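Local coordinates for NAD-dependent aldehyde dehydrogenase (Sinorhizobium meliloti, PDB 3U4J), which probably oxidises aldehydes to carboxylic acids with NAD or NADP as electron acceptor, at residues G291-Y294 / G295-N299; E418-A421 / L422-T426; N438-T441 / A442-I446. All coordinates share one frame; numbering follows the deposited sequence.

In the fold
Following the chain from the N terminus, interaction 1 comes first, near the end of helix 285-297, then interaction 2 at the end of helix 416-424, and last interaction 3 at the start of helix 439-448. Each closes no more than a helical turn, so the three follow in series and none nests within or crosses another. All three helices pack on one mixed sheet that includes strands 275-279, 307-313, 407-413 and 431-435. Interactions 2 and 3 meet directly, Val420 CG2 lying 3.8 Å from Thr445 CG2, whereas the nearest atoms of interaction 1 are about 12 Å from either. Interactions 1 and 3 both also reach the second subunit of the tetramer.

Interaction 1: residues G291-Y294 / G295-N299; sequences GIAY and GVYHN
Gly291 O receives the amide of Gly295, with 2.8 Å between Gly295 N and Gly291 O. The same oxygen also accepts from the side chain of Gln277, so it is gripped twice. One residue on, Ile292 O takes a longer bond from Val296 N (3.2 Å), and Val296 CG1, placed between its own backbone nitrogen and carbonyl carbon, comes down to 3.4 Å from Ile292 O. Ala293 O is held by Tyr297 N at 2.9 Å, with a weak second bond from Val296 N. The methyl of Ala293 meets the Tyr297 ring, Ala293 CB lying 4.0 Å from Tyr297 CD2. That meeting follows from a chi1 of -57°, which sets Tyr297 CG beside its backbone nitrogen and sends the ring back along the preceding turn; Ser328 hydrogen-bonds the hydroxyl at the far end. The contact lies in the last turns of helix 285-297, the helix of a beta-alpha-beta unit between the parallel neighbouring strands 275-279 and 307-313. Tyr294 carries the aromatic part of the contact. It lies alongside His298, both pointing the same way, and its ring turns an edge to the imidazole face in an offset edge-to-face pair, with planes at 76° and centroids 5.3 Å apart. Between the rings the closest approach is Tyr294 CE1 to His298 ND1, 3.6 Å, and Tyr294 OH sits over one face of the imidazole. That hydroxyl is bonded to Asp461, while Trp504 of the second subunit stacks on the tyrosine ring, bringing the subunit interface up to this pair. Tyr294 O accepts from the amide of His298, the residue at which the backbone leaves the helical course.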
loop_
_atom_site.group_PDB
_atom_site.type_symbol
_atom_site.label_atom_id
_atom_site.label_comp_id
_atom_site.label_asym_id
_atom_site.label_seq_id
_atom_site.Cartn_x
_atom_site.Cartn_y
_atom_site.Cartn_z
ATOM N N GLY A 291 22.702 18.620 19.898
ATOM C CA GLY A 291 22.549 17.443 19.052
ATOM C C GLY A 291 23.879 16.825 18.641
ATOM O O GLY A 291 23.976 15.603 18.470
ATOM N N ILE A 292 24.911 17.662 18.456
ATOM C CA ILE A 292 26.251 17.146 18.197
ATOM C C ILE A 292 26.785 16.349 19.402
ATOM O O ILE A 292 27.274 15.230 19.247
ATOM C CB ILE A 292 27.267 18.272 17.764
ATOM C CG1 ILE A 292 26.825 18.982 16.474
ATOM C CG2 ILE A 292 28.649 17.689 17.599
ATOM C CD1 ILE A 292 26.601 18.041 15.261
ATOM N N ALA A 293 26.678 16.941 20.591
ATOM C CA ALA A 293 27.062 16.281 21.835
ATOM C C ALA A 293 26.295 14.949 21.976
ATOM O O ALA A 293 26.889 13.897 22.206
ATOM C CB ALA A 293 26.760 17.194 23.022
ATOM N N TYR A 294 24.965 15.013 21.875
ATOM C CA TYR A 294 24.127 13.812 21.949
ATOM C C TYR A 294 24.566 12.760 20.925
ATOM O O TYR A 294 24.699 11.589 21.247
ATOM C CB TYR A 294 22.668 14.201 21.682
ATOM C CG TYR A 294 21.648 13.083 21.889
ATOM C CD1 TYR A 294 21.896 12.005 22.763
ATOM C CD2 TYR A 294 20.416 13.123 21.235
ATOM C CE1 TYR A 294 20.943 10.973 22.944
ATOM C CE2 TYR A 294 19.447 12.107 21.428
ATOM C CZ TYR A 294 19.718 11.050 22.276
ATOM O OH TYR A 294 18.753 10.083 22.468
ATOM N N GLY A 295 24.822 13.188 19.694
ATOM C CA GLY A 295 25.129 12.266 18.600
ATOM C C GLY A 295 26.375 11.448 18.836
ATOM O O GLY A 295 26.430 10.277 18.447
ATOM N N VAL A 296 27.385 12.062 19.456
ATOM C CA VAL A 296 28.675 11.379 19.642
ATOM C C VAL A 296 28.804 10.713 21.019
ATOM O O VAL A 296 29.459 9.670 21.149
ATOM C CB VAL A 296 29.906 12.302 19.308
ATOM C CG1 VAL A 296 30.010 13.474 20.265
ATOM C CG2 VAL A 296 31.215 11.482 19.291
ATOM N N TYR A 297 28.148 11.290 22.024
ATOM C CA TYR A 297 28.239 10.763 23.390
ATOM C C TYR A 297 27.180 9.727 23.782
ATOM O O TYR A 297 27.346 9.008 24.775
ATOM C CB TYR A 297 28.218 11.911 24.391
ATOM C CG TYR A 297 29.328 12.916 24.157
ATOM C CD1 TYR A 297 30.593 12.487 23.750
ATOM C CD2 TYR A 297 29.116 14.296 24.344
ATOM C CE1 TYR A 297 31.619 13.400 23.510
ATOM C CE2 TYR A 297 30.162 15.220 24.132
ATOM C CZ TYR A 297 31.399 14.745 23.718
ATOM O OH TYR A 297 32.446 15.602 23.501
ATOM N N HIS A 298 26.086 9.676 23.038
ATOM C CA HIS A 298 25.040 8.709 23.305
ATOM C C HIS A 298 25.654 7.317 23.368
ATOM O O HIS A 298 26.404 6.916 22.471
ATOM C CB HIS A 298 23.987 8.756 22.198
ATOM C CG HIS A 298 22.925 7.706 22.342
ATOM N ND1 HIS A 298 22.128 7.610 23.457
ATOM C CD2 HIS A 298 22.551 6.694 21.518
ATOM C CE1 HIS A 298 21.286 6.601 23.310
ATOM N NE2 HIS A 298 21.532 6.022 22.147
ATOM N N ASN A 299 25.336 6.593 24.435
ATOM C CA ASN A 299 25.887 5.269 24.658
ATOM C C ASN A 299 27.409 5.251 24.671
ATOM O O ASN A 299 28.032 4.250 24.320
ATOM C CB ASN A 299 25.353 4.288 23.614
ATOM C CG ASN A 299 25.132 2.912 24.186
ATOM O OD1 ASN A 299 25.543 1.899 23.602
ATOM N ND2 ASN A 299 24.462 2.860 25.314
#

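Interaction 2: residues E418-A421 / L422-T426; sequences EAVA and LANAT
Val420 and Asn424 lie side by side one turn apart, pointing the same way, and Val420 CG1 comes 3.6 Å from Asn424 ND2. With CG1 anti to the backbone nitrogen (chi1 170°), that methyl leans along the helix to the carboxamide, while the main chain joins the same two residues through Asn424 N and Val420 O, 2.9 Å apart. What fixes the amide's rotation lies further out: ND2 donates to Arg448 O and OD1 accepts from Arg450 N, so both ends are satisfied by backbone. Two residues earlier, Leu422 N donates a nearly straight bond to Glu418 O (167° at the hydrogen), and Leu422 CG folds back to 3.5 Å from Glu418 O. An inverse gamma turn centred on Ala425 follows. The carbonyls of Leu422 and Ala423 both accept from the guanidinium of Arg309, whose charge is likely to suit the negative end of the helix dipole. Helix 416-424 lies against strands 307-313 and 407-413, where Leu422 packs on Leu311 and Phe413, and its Val420 flank leans on helix 439-448.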
loop_
_atom_site.group_PDB
_atom_site.type_symbol
_atom_site.label_atom_id
_atom_site.label_comp_id
_atom_site.label_asym_id
_atom_site.label_seq_id
_atom_site.Cartn_x
_atom_site.Cartn_y
_atom_site.Cartn_z
ATOM N N GLU A 418 29.914 20.582 -1.326
ATOM C CA GLU A 418 31.077 20.010 -0.640
ATOM C C GLU A 418 30.651 19.103 0.523
ATOM O O GLU A 418 31.236 18.046 0.742
ATOM C CB GLU A 418 31.990 21.096 -0.055
ATOM C CG GLU A 418 32.908 21.746 -1.053
ATOM C CD GLU A 418 33.622 22.980 -0.479
ATOM O OE1 GLU A 418 34.008 23.841 -1.316
ATOM O OE2 GLU A 418 33.804 23.082 0.774
ATOM N N ALA A 419 29.672 19.565 1.287
ATOM C CA ALA A 419 29.194 18.843 2.460
ATOM C C ALA A 419 28.656 17.492 2.040
ATOM O O ALA A 419 28.875 16.496 2.723
ATOM C CB ALA A 419 28.118 19.632 3.182
ATOM N N VAL A 420 27.939 17.465 0.915
ATOM C CA VAL A 420 27.422 16.193 0.384
ATOM C C VAL A 420 28.562 15.251 -0.008
ATOM O O VAL A 420 28.568 14.060 0.379
ATOM C CB VAL A 420 26.418 16.383 -0.772
ATOM C CG1 VAL A 420 26.101 15.008 -1.443
ATOM C CG2 VAL A 420 25.143 17.021 -0.245
ATOM N N ALA A 421 29.540 15.766 -0.752
ATOM C CA ALA A 421 30.662 14.928 -1.162
ATOM C C ALA A 421 31.436 14.391 0.062
ATOM O O ALA A 421 31.820 13.220 0.103
ATOM C CB ALA A 421 31.602 15.692 -2.140
ATOM N N LEU A 422 31.658 15.230 1.065
ATOM C CA LEU A 422 32.333 14.761 2.297
ATOM C C LEU A 422 31.512 13.692 3.025
ATOM O O LEU A 422 32.049 12.635 3.439
ATOM C CB LEU A 422 32.632 15.931 3.243
ATOM C CG LEU A 422 33.772 16.854 2.788
ATOM C CD1 LEU A 422 33.852 18.102 3.679
ATOM C CD2 LEU A 422 35.126 16.139 2.784
ATOM N N ALA A 423 30.215 13.955 3.174
ATOM C CA ALA A 423 29.315 13.022 3.842
ATOM C C ALA A 423 29.348 11.656 3.172
ATOM O O ALA A 423 29.412 10.635 3.863
ATOM C CB ALA A 423 27.849 13.584 3.893
ATOM N N ASN A 424 29.344 11.646 1.836
ATOM C CA ASN A 424 29.332 10.410 1.027
ATOM C C ASN A 424 30.678 9.699 0.786
ATOM O O ASN A 424 30.707 8.599 0.235
ATOM C CB ASN A 424 28.678 10.694 -0.328
ATOM C CG ASN A 424 27.165 10.820 -0.228
ATOM O OD1 ASN A 424 26.540 10.344 0.735
ATOM N ND2 ASN A 424 26.562 11.460 -1.216
ATOM N N ALA A 425 31.777 10.338 1.196
ATOM C CA ALA A 425 33.132 9.832 0.979
ATOM C C ALA A 425 33.428 8.780 2.033
ATOM O O ALA A 425 34.404 8.882 2.769
ATOM C CB ALA A 425 34.157 10.967 1.086
ATOM N N THR A 426 32.579 7.761 2.102
ATOM C CA THR A 426 32.717 6.719 3.096
ATOM C C THR A 426 32.277 5.425 2.433
ATOM O O THR A 426 31.476 5.447 1.487
ATOM C CB THR A 426 31.846 7.043 4.332
ATOM O OG1 THR A 426 31.836 5.929 5.229
ATOM C CG2 THR A 426 30.391 7.395 3.908
#

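Interaction 3: residues N438-T441 / A442-I446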
loop_
_atom_site.group_PDB
_atom_site.type_symbol
_atom_site.label_atom_id
_atom_site.label_comp_id
_atom_site.label_asym_id
_atom_site.label_seq_id
_atom_site.Cartn_x
_atom_site.Cartn_y
_atom_site.Cartn_z
ATOM N N ASN A 438 16.860 26.140 6.438
ATOM C CA ASN A 438 16.550 26.445 5.042
ATOM C C ASN A 438 15.863 25.258 4.369
ATOM O O ASN A 438 16.442 24.171 4.325
ATOM C CB ASN A 438 17.861 26.764 4.292
ATOM C CG ASN A 438 17.640 27.291 2.865
ATOM O OD1 ASN A 438 17.915 28.474 2.577
ATOM N ND2 ASN A 438 17.191 26.427 1.963
ATOM N N LEU A 439 14.668 25.465 3.814
ATOM C CA LEU A 439 13.931 24.369 3.172
ATOM C C LEU A 439 14.750 23.603 2.119
ATOM O O LEU A 439 14.837 22.378 2.151
ATOM C CB LEU A 439 12.648 24.882 2.522
ATOM C CG LEU A 439 11.769 23.854 1.784
ATOM C CD1 LEU A 439 10.949 23.043 2.751
ATOM C CD2 LEU A 439 10.829 24.615 0.844
ATOM N N GLU A 440 15.321 24.328 1.170
ATOM C CA GLU A 440 16.046 23.717 0.067
ATOM C C GLU A 440 17.277 22.985 0.562
ATOM O O GLU A 440 17.509 21.834 0.192
ATOM C CB GLU A 440 16.488 24.774 -0.967
ATOM C CG GLU A 440 17.116 24.139 -2.227
ATOM C CD GLU A 440 17.608 25.163 -3.252
ATOM O OE1 GLU A 440 17.564 26.384 -2.973
ATOM O OE2 GLU A 440 18.040 24.739 -4.342
ATOM N N THR A 441 18.091 23.638 1.379
ATOM C CA THR A 441 19.340 22.969 1.739
ATOM C C THR A 441 19.130 21.782 2.679
ATOM O O THR A 441 19.797 20.787 2.504
ATOM C CB THR A 441 20.525 23.925 2.194
ATOM O OG1 THR A 441 21.111 23.509 3.439
ATOM C CG2 THR A 441 20.183 25.371 2.165
ATOM N N ALA A 442 18.177 21.864 3.615
ATOM C CA ALA A 442 17.855 20.702 4.458
ATOM C C ALA A 442 17.382 19.493 3.650
ATOM O O ALA A 442 17.964 18.400 3.762
ATOM C CB ALA A 442 16.831 21.053 5.543
ATOM N N LEU A 443 16.346 19.688 2.828
ATOM C CA LEU A 443 15.787 18.578 2.042
ATOM C C LEU A 443 16.670 18.104 0.882
ATOM O O LEU A 443 16.772 16.883 0.651
ATOM C CB LEU A 443 14.345 18.878 1.575
ATOM C CG LEU A 443 13.342 18.865 2.748
ATOM C CD1 LEU A 443 11.998 19.405 2.311
ATOM C CD2 LEU A 443 13.176 17.440 3.328
ATOM N N GLN A 444 17.296 19.032 0.138
ATOM C CA GLN A 444 18.191 18.599 -0.945
ATOM C C GLN A 444 19.445 17.909 -0.414
ATOM O O GLN A 444 19.912 16.940 -1.007
ATOM C CB GLN A 444 18.554 19.718 -1.922
ATOM C CG GLN A 444 17.367 20.265 -2.714
ATOM C CD GLN A 444 16.882 19.374 -3.874
ATOM O OE1 GLN A 444 16.569 19.894 -4.959
ATOM N NE2 GLN A 444 16.786 18.048 -3.650
ATOM N N THR A 445 19.958 18.361 0.726
ATOM C CA THR A 445 21.128 17.705 1.298
ATOM C C THR A 445 20.754 16.289 1.749
ATOM O O THR A 445 21.463 15.356 1.441
ATOM C CB THR A 445 21.796 18.545 2.416
ATOM O OG1 THR A 445 22.131 19.850 1.895
ATOM C CG2 THR A 445 23.080 17.900 2.876
ATOM N N ILE A 446 19.624 16.137 2.442
ATOM C CA ILE A 446 19.214 14.823 2.927
ATOM C C ILE A 446 18.870 13.832 1.785
ATOM O O ILE A 446 19.188 12.645 1.873
ATOM C CB ILE A 446 18.149 14.956 4.069
ATOM C CG1 ILE A 446 18.430 13.959 5.201
ATOM C CG2 ILE A 446 16.732 14.791 3.570
ATOM C CD1 ILE A 446 19.761 14.184 5.908
#
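The flat ends of Glu440 and Gln444, one turn apart, do not stack: the side chains cross obliquely, carboxylate and amide planes are 41° apart, and the two chains touch nearer the backbone, Glu440 CG to Gln444 CG at 3.9 Å. Gln444 is bent at chi2 while Glu440 runs on extended, which helps to part the two ends. Leu443 CD1 packs on Leu439 CD1 at 3.8 Å, on a side of the helix that Leu439 of the third subunit and Leu498 of the fourth also cover, placing these leucines in the tetramer interface. Asn438 holds the N-cap position, and its carbonyl oxygen takes the amide of Ala442, Asn438 O to Ala442 N being 3.0 Å. In this beta-alpha-beta unit, helix 439-448 links parallel strands 431-435 and 453-456. Thr441 O accepts two bonds, from Thr445 N and from Thr445 OG1, the latter at 2.6 Å. A chi1 of -56° puts the hydroxyl beside its own nitrogen, turned back toward that carbonyl. With an alanine here, Thr441 O would probably lose one of its two donors, and a gap would be likely beside Phe280 and Val434. Because the buried hydroxyl gives its proton to a carbonyl of its own helix, the polar group is satisfied within the turn and can lie among apolar neighbours.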